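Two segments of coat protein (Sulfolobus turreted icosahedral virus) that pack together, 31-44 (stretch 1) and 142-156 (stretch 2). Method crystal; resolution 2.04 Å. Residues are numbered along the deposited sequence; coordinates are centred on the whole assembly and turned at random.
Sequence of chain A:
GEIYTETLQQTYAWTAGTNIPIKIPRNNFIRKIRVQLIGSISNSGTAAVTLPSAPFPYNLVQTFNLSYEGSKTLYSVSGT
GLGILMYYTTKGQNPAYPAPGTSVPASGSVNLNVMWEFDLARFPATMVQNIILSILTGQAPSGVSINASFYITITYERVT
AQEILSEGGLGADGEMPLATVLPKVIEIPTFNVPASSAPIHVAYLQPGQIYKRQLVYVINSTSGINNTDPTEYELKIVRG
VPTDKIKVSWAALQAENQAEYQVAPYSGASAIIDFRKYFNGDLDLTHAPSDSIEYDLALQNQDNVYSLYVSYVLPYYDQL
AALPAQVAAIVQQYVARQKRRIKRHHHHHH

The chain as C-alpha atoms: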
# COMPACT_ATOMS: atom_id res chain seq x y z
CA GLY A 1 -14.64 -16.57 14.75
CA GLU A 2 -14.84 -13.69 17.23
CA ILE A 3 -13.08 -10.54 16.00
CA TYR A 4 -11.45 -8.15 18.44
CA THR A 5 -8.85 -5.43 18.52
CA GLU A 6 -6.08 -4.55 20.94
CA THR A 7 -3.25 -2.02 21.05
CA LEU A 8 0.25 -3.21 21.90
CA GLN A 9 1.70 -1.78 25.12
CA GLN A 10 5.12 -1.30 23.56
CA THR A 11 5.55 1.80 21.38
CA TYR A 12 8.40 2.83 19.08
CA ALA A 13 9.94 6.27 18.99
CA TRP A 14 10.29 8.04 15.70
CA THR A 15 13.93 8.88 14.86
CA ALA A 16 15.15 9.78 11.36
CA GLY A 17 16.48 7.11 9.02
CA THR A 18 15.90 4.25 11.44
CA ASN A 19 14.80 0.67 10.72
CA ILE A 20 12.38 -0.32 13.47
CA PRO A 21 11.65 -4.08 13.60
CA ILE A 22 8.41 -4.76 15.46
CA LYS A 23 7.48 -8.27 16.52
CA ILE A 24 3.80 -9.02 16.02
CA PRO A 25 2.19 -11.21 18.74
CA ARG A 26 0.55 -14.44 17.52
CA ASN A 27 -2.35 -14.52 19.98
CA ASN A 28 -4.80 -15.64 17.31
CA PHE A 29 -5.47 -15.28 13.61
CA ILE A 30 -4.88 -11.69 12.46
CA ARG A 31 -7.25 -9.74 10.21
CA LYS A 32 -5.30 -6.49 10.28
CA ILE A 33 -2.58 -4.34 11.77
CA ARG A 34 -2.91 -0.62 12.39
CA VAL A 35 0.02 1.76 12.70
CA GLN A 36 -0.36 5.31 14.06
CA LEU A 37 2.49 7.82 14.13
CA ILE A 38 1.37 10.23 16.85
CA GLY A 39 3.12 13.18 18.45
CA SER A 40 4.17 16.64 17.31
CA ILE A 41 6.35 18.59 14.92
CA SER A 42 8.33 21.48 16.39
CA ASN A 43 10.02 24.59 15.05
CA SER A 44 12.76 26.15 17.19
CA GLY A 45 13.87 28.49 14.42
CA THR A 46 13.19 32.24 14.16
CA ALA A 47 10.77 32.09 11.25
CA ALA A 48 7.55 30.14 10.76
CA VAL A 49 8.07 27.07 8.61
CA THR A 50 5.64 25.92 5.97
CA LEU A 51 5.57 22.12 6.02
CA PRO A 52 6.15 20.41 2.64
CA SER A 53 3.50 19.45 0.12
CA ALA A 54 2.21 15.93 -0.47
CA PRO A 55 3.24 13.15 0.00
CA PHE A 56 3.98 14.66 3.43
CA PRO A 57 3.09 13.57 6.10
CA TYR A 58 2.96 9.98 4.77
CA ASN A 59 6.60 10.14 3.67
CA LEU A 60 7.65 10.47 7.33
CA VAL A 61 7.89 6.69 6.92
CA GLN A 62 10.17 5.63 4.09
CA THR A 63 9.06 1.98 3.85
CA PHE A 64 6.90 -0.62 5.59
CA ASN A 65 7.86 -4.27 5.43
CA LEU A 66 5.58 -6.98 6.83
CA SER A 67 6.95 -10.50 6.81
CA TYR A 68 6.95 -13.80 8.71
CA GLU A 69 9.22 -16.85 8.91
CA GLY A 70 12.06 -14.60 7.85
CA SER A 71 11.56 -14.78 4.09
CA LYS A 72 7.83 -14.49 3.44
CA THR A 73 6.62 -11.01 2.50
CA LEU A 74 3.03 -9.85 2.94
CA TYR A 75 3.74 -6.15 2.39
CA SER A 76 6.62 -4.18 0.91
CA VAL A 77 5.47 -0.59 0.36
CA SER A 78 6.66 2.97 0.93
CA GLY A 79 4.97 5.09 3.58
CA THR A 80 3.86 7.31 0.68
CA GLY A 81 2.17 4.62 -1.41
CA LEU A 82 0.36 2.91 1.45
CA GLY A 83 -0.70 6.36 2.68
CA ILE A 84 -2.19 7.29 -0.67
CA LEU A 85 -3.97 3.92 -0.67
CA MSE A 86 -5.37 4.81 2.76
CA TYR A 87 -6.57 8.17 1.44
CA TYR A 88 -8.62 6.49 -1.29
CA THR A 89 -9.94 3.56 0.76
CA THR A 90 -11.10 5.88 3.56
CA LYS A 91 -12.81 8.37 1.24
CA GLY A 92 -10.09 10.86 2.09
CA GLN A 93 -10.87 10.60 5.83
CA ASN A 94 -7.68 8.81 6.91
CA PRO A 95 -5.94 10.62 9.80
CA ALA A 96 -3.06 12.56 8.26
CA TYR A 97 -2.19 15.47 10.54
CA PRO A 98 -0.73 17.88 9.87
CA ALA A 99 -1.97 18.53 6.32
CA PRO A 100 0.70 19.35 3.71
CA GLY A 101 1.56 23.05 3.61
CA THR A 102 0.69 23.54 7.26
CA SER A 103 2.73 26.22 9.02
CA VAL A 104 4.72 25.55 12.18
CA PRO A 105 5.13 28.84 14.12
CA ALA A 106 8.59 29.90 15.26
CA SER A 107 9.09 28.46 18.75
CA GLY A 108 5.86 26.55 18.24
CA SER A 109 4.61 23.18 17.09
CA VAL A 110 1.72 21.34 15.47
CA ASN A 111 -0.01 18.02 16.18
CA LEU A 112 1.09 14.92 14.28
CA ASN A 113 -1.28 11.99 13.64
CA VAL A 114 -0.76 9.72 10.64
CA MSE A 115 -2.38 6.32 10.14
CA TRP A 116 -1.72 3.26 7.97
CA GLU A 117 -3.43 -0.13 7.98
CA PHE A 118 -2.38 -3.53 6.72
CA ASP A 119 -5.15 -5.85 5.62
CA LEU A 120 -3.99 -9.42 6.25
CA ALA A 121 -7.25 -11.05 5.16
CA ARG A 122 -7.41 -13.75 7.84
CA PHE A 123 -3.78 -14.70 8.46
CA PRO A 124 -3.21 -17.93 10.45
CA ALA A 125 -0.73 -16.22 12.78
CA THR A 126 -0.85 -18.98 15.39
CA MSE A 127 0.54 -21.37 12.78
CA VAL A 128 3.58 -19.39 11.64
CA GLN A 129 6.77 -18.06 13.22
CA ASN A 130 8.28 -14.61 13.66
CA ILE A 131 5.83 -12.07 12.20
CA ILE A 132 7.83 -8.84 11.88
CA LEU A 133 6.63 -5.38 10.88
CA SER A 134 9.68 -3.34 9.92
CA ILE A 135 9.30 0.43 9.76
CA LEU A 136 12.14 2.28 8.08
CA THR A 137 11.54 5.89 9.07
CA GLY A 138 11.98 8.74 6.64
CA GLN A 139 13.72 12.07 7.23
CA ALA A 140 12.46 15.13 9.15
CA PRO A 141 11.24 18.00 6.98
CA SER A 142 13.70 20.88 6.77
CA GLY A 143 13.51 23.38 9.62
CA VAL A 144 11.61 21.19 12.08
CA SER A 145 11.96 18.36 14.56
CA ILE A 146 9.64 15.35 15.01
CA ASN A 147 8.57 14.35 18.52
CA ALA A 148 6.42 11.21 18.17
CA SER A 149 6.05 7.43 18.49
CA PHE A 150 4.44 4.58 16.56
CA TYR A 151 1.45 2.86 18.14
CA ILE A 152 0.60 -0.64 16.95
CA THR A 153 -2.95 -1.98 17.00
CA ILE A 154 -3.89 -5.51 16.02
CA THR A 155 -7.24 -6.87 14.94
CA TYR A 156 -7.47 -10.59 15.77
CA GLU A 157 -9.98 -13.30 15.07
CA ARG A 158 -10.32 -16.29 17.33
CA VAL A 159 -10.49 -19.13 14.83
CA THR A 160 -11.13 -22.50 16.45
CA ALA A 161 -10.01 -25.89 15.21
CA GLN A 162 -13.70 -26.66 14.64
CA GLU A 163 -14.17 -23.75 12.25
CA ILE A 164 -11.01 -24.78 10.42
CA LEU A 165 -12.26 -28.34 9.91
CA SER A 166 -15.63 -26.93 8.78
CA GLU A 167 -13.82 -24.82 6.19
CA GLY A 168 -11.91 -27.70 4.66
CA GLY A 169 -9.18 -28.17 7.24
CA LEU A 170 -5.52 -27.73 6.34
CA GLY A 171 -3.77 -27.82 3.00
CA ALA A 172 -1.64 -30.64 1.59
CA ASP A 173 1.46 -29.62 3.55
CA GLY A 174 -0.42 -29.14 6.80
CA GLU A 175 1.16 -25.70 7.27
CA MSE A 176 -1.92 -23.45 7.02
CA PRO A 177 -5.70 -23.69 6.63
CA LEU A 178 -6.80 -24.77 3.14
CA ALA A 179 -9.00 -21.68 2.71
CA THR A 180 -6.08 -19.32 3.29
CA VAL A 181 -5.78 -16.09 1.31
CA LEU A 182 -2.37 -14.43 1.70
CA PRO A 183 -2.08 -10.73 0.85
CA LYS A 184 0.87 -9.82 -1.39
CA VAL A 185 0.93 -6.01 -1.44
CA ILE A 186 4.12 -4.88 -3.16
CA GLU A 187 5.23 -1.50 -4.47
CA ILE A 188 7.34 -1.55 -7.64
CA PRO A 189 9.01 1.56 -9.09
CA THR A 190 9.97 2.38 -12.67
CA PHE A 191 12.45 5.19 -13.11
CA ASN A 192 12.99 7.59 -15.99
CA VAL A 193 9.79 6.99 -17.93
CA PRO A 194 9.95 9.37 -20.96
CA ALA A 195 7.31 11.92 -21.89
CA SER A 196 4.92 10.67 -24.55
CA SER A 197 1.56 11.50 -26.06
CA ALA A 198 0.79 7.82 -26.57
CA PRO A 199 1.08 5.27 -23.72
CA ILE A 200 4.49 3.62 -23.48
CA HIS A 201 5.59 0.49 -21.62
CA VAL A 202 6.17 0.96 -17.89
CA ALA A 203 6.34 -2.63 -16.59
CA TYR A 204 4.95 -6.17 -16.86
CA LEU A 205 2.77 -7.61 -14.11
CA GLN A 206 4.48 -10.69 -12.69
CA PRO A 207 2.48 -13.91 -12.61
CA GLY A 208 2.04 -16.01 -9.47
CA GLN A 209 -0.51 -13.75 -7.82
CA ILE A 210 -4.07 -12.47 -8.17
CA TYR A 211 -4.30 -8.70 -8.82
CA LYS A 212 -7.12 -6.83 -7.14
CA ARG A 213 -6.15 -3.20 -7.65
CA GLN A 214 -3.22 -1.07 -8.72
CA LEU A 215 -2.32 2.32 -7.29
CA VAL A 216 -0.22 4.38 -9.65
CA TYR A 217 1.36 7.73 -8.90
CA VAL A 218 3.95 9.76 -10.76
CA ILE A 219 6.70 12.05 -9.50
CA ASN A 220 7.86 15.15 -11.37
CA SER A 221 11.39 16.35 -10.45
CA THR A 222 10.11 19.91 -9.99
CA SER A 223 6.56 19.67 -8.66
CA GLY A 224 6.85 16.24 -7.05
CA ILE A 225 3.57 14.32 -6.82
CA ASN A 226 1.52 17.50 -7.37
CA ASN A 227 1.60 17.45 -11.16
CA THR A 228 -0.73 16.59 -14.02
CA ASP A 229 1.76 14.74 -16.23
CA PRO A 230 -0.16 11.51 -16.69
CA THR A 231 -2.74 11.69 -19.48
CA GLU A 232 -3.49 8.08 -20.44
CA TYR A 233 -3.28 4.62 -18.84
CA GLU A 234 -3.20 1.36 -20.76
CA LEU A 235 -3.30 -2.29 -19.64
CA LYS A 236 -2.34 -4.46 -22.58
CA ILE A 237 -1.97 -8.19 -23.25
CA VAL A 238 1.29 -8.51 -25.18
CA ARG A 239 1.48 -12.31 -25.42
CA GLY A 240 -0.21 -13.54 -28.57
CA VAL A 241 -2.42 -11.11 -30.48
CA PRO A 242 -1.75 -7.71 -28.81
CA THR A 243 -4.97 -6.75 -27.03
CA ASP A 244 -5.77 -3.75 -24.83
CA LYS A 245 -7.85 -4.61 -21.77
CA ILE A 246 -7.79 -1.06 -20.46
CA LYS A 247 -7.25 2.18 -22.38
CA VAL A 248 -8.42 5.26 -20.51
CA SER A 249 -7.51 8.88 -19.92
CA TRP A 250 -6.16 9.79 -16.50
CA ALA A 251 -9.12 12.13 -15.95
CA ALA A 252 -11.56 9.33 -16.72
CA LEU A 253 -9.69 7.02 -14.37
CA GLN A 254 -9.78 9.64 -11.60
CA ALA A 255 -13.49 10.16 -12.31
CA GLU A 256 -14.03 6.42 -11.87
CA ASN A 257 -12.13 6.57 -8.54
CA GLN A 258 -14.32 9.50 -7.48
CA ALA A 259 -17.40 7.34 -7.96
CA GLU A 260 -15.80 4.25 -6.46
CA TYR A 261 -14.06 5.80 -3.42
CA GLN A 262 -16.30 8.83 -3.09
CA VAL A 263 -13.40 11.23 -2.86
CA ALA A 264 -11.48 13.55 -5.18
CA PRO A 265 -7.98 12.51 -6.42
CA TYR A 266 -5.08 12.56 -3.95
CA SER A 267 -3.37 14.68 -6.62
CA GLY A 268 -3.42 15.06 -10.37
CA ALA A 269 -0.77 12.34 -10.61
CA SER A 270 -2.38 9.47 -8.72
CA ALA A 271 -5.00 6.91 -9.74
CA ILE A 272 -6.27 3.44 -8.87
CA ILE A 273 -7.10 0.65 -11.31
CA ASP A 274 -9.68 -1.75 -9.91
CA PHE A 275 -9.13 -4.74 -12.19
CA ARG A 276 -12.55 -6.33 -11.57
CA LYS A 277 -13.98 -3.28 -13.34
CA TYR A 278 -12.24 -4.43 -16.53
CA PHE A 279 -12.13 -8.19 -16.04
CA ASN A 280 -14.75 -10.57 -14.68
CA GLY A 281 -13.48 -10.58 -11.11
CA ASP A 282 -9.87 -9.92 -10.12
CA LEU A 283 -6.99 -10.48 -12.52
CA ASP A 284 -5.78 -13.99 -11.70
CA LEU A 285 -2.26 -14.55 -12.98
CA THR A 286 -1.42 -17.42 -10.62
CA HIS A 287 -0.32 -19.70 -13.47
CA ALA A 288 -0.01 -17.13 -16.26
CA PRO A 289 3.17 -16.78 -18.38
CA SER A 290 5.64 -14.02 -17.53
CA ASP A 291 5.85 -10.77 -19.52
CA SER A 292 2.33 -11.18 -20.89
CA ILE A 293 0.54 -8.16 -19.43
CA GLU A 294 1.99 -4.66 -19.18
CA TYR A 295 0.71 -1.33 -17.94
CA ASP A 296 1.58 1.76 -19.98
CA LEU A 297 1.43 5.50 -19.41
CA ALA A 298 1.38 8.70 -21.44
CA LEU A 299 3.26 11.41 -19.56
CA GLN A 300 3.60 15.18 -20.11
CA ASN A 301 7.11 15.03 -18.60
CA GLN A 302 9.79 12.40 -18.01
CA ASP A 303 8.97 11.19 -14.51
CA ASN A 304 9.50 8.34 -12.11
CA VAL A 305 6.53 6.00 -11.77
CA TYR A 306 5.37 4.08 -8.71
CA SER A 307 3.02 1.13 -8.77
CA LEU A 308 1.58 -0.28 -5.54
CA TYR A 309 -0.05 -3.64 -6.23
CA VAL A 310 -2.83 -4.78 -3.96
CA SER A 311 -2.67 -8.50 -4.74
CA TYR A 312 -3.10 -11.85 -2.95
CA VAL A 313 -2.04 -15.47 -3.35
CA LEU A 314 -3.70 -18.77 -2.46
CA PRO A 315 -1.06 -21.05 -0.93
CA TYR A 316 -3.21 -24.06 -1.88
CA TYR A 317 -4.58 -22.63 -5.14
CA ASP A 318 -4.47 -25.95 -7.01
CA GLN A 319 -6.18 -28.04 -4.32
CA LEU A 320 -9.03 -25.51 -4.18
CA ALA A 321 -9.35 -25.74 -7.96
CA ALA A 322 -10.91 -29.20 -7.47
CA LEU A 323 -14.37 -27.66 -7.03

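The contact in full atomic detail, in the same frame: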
# COMPACT_ATOMS: atom_id res chain seq x y z
N ARG A 31 -6.54 -10.30 11.35
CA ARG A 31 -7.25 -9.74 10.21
C ARG A 31 -6.57 -8.46 9.73
O ARG A 31 -6.54 -8.16 8.53
CB ARG A 31 -8.71 -9.48 10.57
CG ARG A 31 -9.52 -10.75 10.84
CD ARG A 31 -10.93 -10.38 11.19
NE ARG A 31 -11.63 -9.86 10.02
CZ ARG A 31 -12.07 -10.62 9.03
NH1 ARG A 31 -11.90 -11.93 9.08
NH2 ARG A 31 -12.67 -10.07 7.98
N LYS A 32 -6.01 -7.70 10.67
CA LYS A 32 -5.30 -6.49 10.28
C LYS A 32 -4.39 -5.90 11.34
O LYS A 32 -4.45 -6.25 12.52
CB LYS A 32 -6.28 -5.42 9.77
CG LYS A 32 -7.07 -4.67 10.82
CD LYS A 32 -7.83 -3.50 10.15
CE LYS A 32 -8.67 -2.69 11.14
NZ LYS A 32 -7.85 -1.91 12.11
N ILE A 33 -3.51 -5.02 10.89
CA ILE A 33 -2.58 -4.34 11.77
C ILE A 33 -2.68 -2.85 11.48
O ILE A 33 -2.62 -2.42 10.33
CB ILE A 33 -1.13 -4.79 11.52
CG1 ILE A 33 -0.98 -6.28 11.87
CG2 ILE A 33 -0.17 -3.94 12.34
CD1 ILE A 33 0.37 -6.87 11.45
N ARG A 34 -2.83 -2.06 12.54
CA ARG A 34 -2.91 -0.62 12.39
C ARG A 34 -1.67 0.02 12.98
O ARG A 34 -1.19 -0.38 14.05
CB ARG A 34 -4.15 -0.09 13.11
CG ARG A 34 -4.18 1.43 13.21
CD ARG A 34 -5.32 1.91 14.07
NE ARG A 34 -6.62 1.72 13.44
CZ ARG A 34 -7.78 1.95 14.04
NH1 ARG A 34 -7.80 2.39 15.30
NH2 ARG A 34 -8.92 1.76 13.38
N VAL A 35 -1.15 1.02 12.28
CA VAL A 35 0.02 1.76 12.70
C VAL A 35 -0.36 3.24 12.77
O VAL A 35 -0.92 3.79 11.81
CB VAL A 35 1.19 1.61 11.68
CG1 VAL A 35 2.36 2.48 12.10
CG2 VAL A 35 1.64 0.14 11.60
N GLN A 36 -0.08 3.88 13.90
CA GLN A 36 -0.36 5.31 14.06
C GLN A 36 0.90 6.02 14.55
O GLN A 36 1.48 5.65 15.58
CB GLN A 36 -1.50 5.55 15.05
CG GLN A 36 -2.80 4.84 14.72
CD GLN A 36 -3.83 4.97 15.83
OE1 GLN A 36 -4.65 5.89 15.84
NE2 GLN A 36 -3.77 4.05 16.79
N LEU A 37 1.33 7.01 13.78
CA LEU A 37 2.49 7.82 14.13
C LEU A 37 1.85 9.03 14.78
O LEU A 37 1.21 9.84 14.11
CB LEU A 37 3.29 8.21 12.88
CG LEU A 37 4.48 9.16 13.11
CD1 LEU A 37 5.47 8.50 14.05
CD2 LEU A 37 5.15 9.50 11.76
N ILE A 38 2.01 9.15 16.09
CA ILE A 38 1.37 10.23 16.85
C ILE A 38 2.36 11.00 17.72
O ILE A 38 3.18 10.41 18.43
CB ILE A 38 0.27 9.63 17.75
CG1 ILE A 38 -0.70 8.80 16.90
CG2 ILE A 38 -0.45 10.74 18.51
CD1 ILE A 38 -1.70 7.99 17.70
N GLY A 39 2.25 12.33 17.67
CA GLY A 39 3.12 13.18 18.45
C GLY A 39 3.02 14.62 17.99
O GLY A 39 1.92 15.15 17.82
N SER A 40 4.16 15.26 17.76
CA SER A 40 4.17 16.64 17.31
C SER A 40 5.36 16.94 16.44
O SER A 40 6.31 16.16 16.36
CB SER A 40 4.19 17.59 18.51
OG SER A 40 5.46 17.57 19.13
N ILE A 41 5.28 18.09 15.77
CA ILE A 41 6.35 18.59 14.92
C ILE A 41 6.66 19.97 15.48
O ILE A 41 5.76 20.79 15.64
CB ILE A 41 5.90 18.69 13.43
CG1 ILE A 41 5.63 17.28 12.89
CG2 ILE A 41 6.99 19.39 12.60
CD1 ILE A 41 5.09 17.24 11.47
N SER A 42 7.92 20.21 15.80
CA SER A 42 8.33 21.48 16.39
C SER A 42 9.27 22.32 15.56
O SER A 42 10.06 21.79 14.78
CB SER A 42 8.96 21.25 17.76
OG SER A 42 7.99 20.90 18.72
N ASN A 43 9.18 23.63 15.75
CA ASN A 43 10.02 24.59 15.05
C ASN A 43 10.71 25.47 16.10
O ASN A 43 10.05 26.23 16.80
CB ASN A 43 9.18 25.46 14.12
CG ASN A 43 9.99 26.54 13.41
OD1 ASN A 43 11.22 26.59 13.51
ND2 ASN A 43 9.30 27.41 12.67
N SER A 44 12.02 25.34 16.22
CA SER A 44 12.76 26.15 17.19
C SER A 44 13.49 27.29 16.49
O SER A 44 14.24 28.03 17.12
CB SER A 44 13.75 25.28 17.97
OG SER A 44 14.71 24.70 17.11
N SER A 142 12.75 19.83 6.45
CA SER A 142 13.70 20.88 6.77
C SER A 142 13.10 21.92 7.72
O SER A 142 11.93 22.31 7.59
CB SER A 142 14.15 21.58 5.48
OG SER A 142 15.00 22.67 5.78
N GLY A 143 13.92 22.35 8.67
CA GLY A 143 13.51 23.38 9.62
C GLY A 143 12.69 22.94 10.81
O GLY A 143 12.29 23.79 11.61
N VAL A 144 12.40 21.65 10.94
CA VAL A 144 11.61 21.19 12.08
C VAL A 144 12.13 19.89 12.70
O VAL A 144 12.98 19.20 12.14
CB VAL A 144 10.12 20.97 11.70
CG1 VAL A 144 9.54 22.26 11.13
CG2 VAL A 144 9.99 19.83 10.71
N SER A 145 11.60 19.58 13.87
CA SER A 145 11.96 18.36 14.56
C SER A 145 10.68 17.57 14.80
O SER A 145 9.61 18.15 14.99
CB SER A 145 12.64 18.70 15.90
OG SER A 145 11.77 19.43 16.74
N ILE A 146 10.79 16.24 14.79
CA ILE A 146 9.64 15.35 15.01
C ILE A 146 9.71 14.76 16.41
O ILE A 146 10.73 14.19 16.81
CB ILE A 146 9.64 14.18 13.99
CG1 ILE A 146 9.51 14.72 12.56
CG2 ILE A 146 8.50 13.22 14.29
CD1 ILE A 146 8.25 15.47 12.31
N ASN A 147 8.63 14.89 17.17
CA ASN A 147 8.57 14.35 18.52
C ASN A 147 7.33 13.43 18.56
O ASN A 147 6.24 13.86 18.90
CB ASN A 147 8.43 15.50 19.53
CG ASN A 147 9.20 16.76 19.09
OD1 ASN A 147 8.61 17.83 18.86
ND2 ASN A 147 10.52 16.63 18.97
N ALA A 148 7.53 12.16 18.21
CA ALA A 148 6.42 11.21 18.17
C ALA A 148 6.85 9.74 18.31
O ALA A 148 8.04 9.41 18.34
CB ALA A 148 5.65 11.41 16.85
N SER A 149 5.85 8.87 18.36
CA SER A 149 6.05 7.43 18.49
C SER A 149 5.00 6.67 17.66
O SER A 149 3.92 7.19 17.37
CB SER A 149 5.91 6.98 19.95
OG SER A 149 6.91 7.54 20.79
N PHE A 150 5.34 5.44 17.30
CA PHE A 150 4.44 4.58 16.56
C PHE A 150 3.67 3.70 17.52
O PHE A 150 4.27 3.06 18.40
CB PHE A 150 5.20 3.65 15.62
CG PHE A 150 5.84 4.35 14.46
CD1 PHE A 150 7.19 4.68 14.49
CD2 PHE A 150 5.11 4.63 13.31
CE1 PHE A 150 7.80 5.29 13.39
CE2 PHE A 150 5.70 5.24 12.21
CZ PHE A 150 7.06 5.56 12.25
N TYR A 151 2.35 3.68 17.35
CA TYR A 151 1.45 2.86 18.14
C TYR A 151 0.93 1.76 17.23
O TYR A 151 0.47 2.02 16.12
CB TYR A 151 0.29 3.70 18.67
CG TYR A 151 0.73 4.78 19.62
CD1 TYR A 151 1.41 5.89 19.16
CD2 TYR A 151 0.51 4.65 21.00
CE1 TYR A 151 1.88 6.87 20.03
CE2 TYR A 151 0.97 5.62 21.89
CZ TYR A 151 1.65 6.73 21.40
OH TYR A 151 2.13 7.69 22.26
N ILE A 152 1.02 0.52 17.71
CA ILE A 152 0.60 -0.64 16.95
C ILE A 152 -0.70 -1.23 17.47
O ILE A 152 -0.83 -1.50 18.67
CB ILE A 152 1.67 -1.73 16.99
CG1 ILE A 152 3.03 -1.15 16.58
CG2 ILE A 152 1.26 -2.90 16.11
CD1 ILE A 152 3.06 -0.51 15.17
N THR A 153 -1.68 -1.42 16.59
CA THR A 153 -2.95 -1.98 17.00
C THR A 153 -3.29 -3.19 16.13
O THR A 153 -3.26 -3.12 14.91
CB THR A 153 -4.07 -0.95 16.92
OG1 THR A 153 -3.76 0.14 17.79
CG2 THR A 153 -5.38 -1.55 17.35
N ILE A 154 -3.61 -4.30 16.77
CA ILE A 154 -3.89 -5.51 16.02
C ILE A 154 -5.32 -5.99 16.11
O ILE A 154 -5.92 -6.01 17.19
CB ILE A 154 -2.93 -6.63 16.48
CG1 ILE A 154 -1.49 -6.14 16.32
CG2 ILE A 154 -3.14 -7.90 15.66
CD1 ILE A 154 -0.49 -6.97 17.05
N THR A 155 -5.89 -6.34 14.97
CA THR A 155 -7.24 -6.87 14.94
C THR A 155 -7.08 -8.39 14.79
O THR A 155 -6.52 -8.87 13.81
CB THR A 155 -8.05 -6.32 13.76
OG1 THR A 155 -8.27 -4.91 13.94
CG2 THR A 155 -9.40 -7.03 13.69
N TYR A 156 -7.56 -9.13 15.78
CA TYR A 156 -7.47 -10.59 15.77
C TYR A 156 -8.81 -11.22 15.47
O TYR A 156 -9.84 -10.55 15.44
CB TYR A 156 -7.02 -11.13 17.13
CG TYR A 156 -5.59 -10.85 17.49
CD1 TYR A 156 -5.27 -9.86 18.42
CD2 TYR A 156 -4.56 -11.60 16.95
CE1 TYR A 156 -3.95 -9.64 18.79
CE2 TYR A 156 -3.24 -11.39 17.31
CZ TYR A 156 -2.94 -10.40 18.23
OH TYR A 156 -1.63 -10.17 18.57
O HOH W 1 -6.17 -3.18 13.73
O HOH W 2 -2.50 1.91 16.35
O HOH W 3 3.31 10.34 21.09
O HOH W 4 12.73 21.88 16.67
O HOH W 5 13.42 23.47 14.15

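Stretches 1 and 2 pair as neighbouring antiparallel β-strands, and together they bury 1258 Å² of surface. Strand 145-156 spans both strands of stretch 1, running at 161° to strand 32-38 and at 155° to strand 40-43, with the chain turning a corner at Gly-39. The register is unbroken from Lys-32 opposite Thr-155 to Ser-42 opposite Ser-145. Alternate pairs exchange two backbone hydrogen bonds: Arg-34 N to Thr-153 O is 2.6 Å and Thr-153 N to Arg-34 O 2.8 Å, while at the other end Ser-42 N to Ser-145 O and Ser-145 N to Ser-42 O are both 2.8 Å. At the Lys-32 pair the ladder is less regular. Thr-155 O accepts a good bond from Arg-31 N (2.8 Å) but only a weak one from Lys-32 N (3.4 Å).

Gly-39 sits where the strands come closest, its CA 3.9 Å from Ala-148 CA. The Ala-148 methyl points toward stretch 1, with CB 3.1 Å from Ile-38 O; a CB placed on Gly-39 would fall 2.1 Å from Asn-147 O and 2.3 Å from Ala-148 CB, a clash with both, so with this backbone there is no room for a side chain at Gly-39.

One face of the sheet is apolar. Ile-33, Val-35, Leu-37 and Ile-41 lie beside Ile-154, Ile-152, Phe-150 and Ile-146, and their aliphatic and aromatic groups suit a largely buried layer. Leu-37 (chi1 t, chi2 p) places CD1 over one face of the Phe-150 ring, 3.7 Å from its centroid in a CH-π contact, and the same CD1 lies 4.0 Å from Ala-148 CB. Val-35 CG1 approaches Phe-150 CD2 at 3.7 Å. Farther along, Ile-41 reaches two neighbours, with CG1 3.2 Å from Ile-146 CD1 and CG2 3.6 Å from Val-144 CG2.

The opposite face carries mainly polar side chains, many of them partly exposed. Asn-147 OD1 accepts a hydrogen bond from Ser-42 OG (3.1 Å) and a weak one from Ser-40 OG (3.2 Å), so a single amide oxygen serves two short serines. Ile-38 is an apolar exception, packing its CB 3.9 Å from Tyr-151 CE1.

Water completes this face. One molecule accepts from Lys-32 NZ (2.7 Å), donates to Thr-153 O (3.1 Å) and hydrogen-bonds Thr-155 OG1 (2.7 Å). A second accepts from Gln-36 NE2 (2.5 Å), donates to Tyr-151 O (3.0 Å) and bonds Thr-153 OG1 (2.6 Å). The long side chains thus reach across through solvent, while the compact threonines offer hydroxyls close to the backbone.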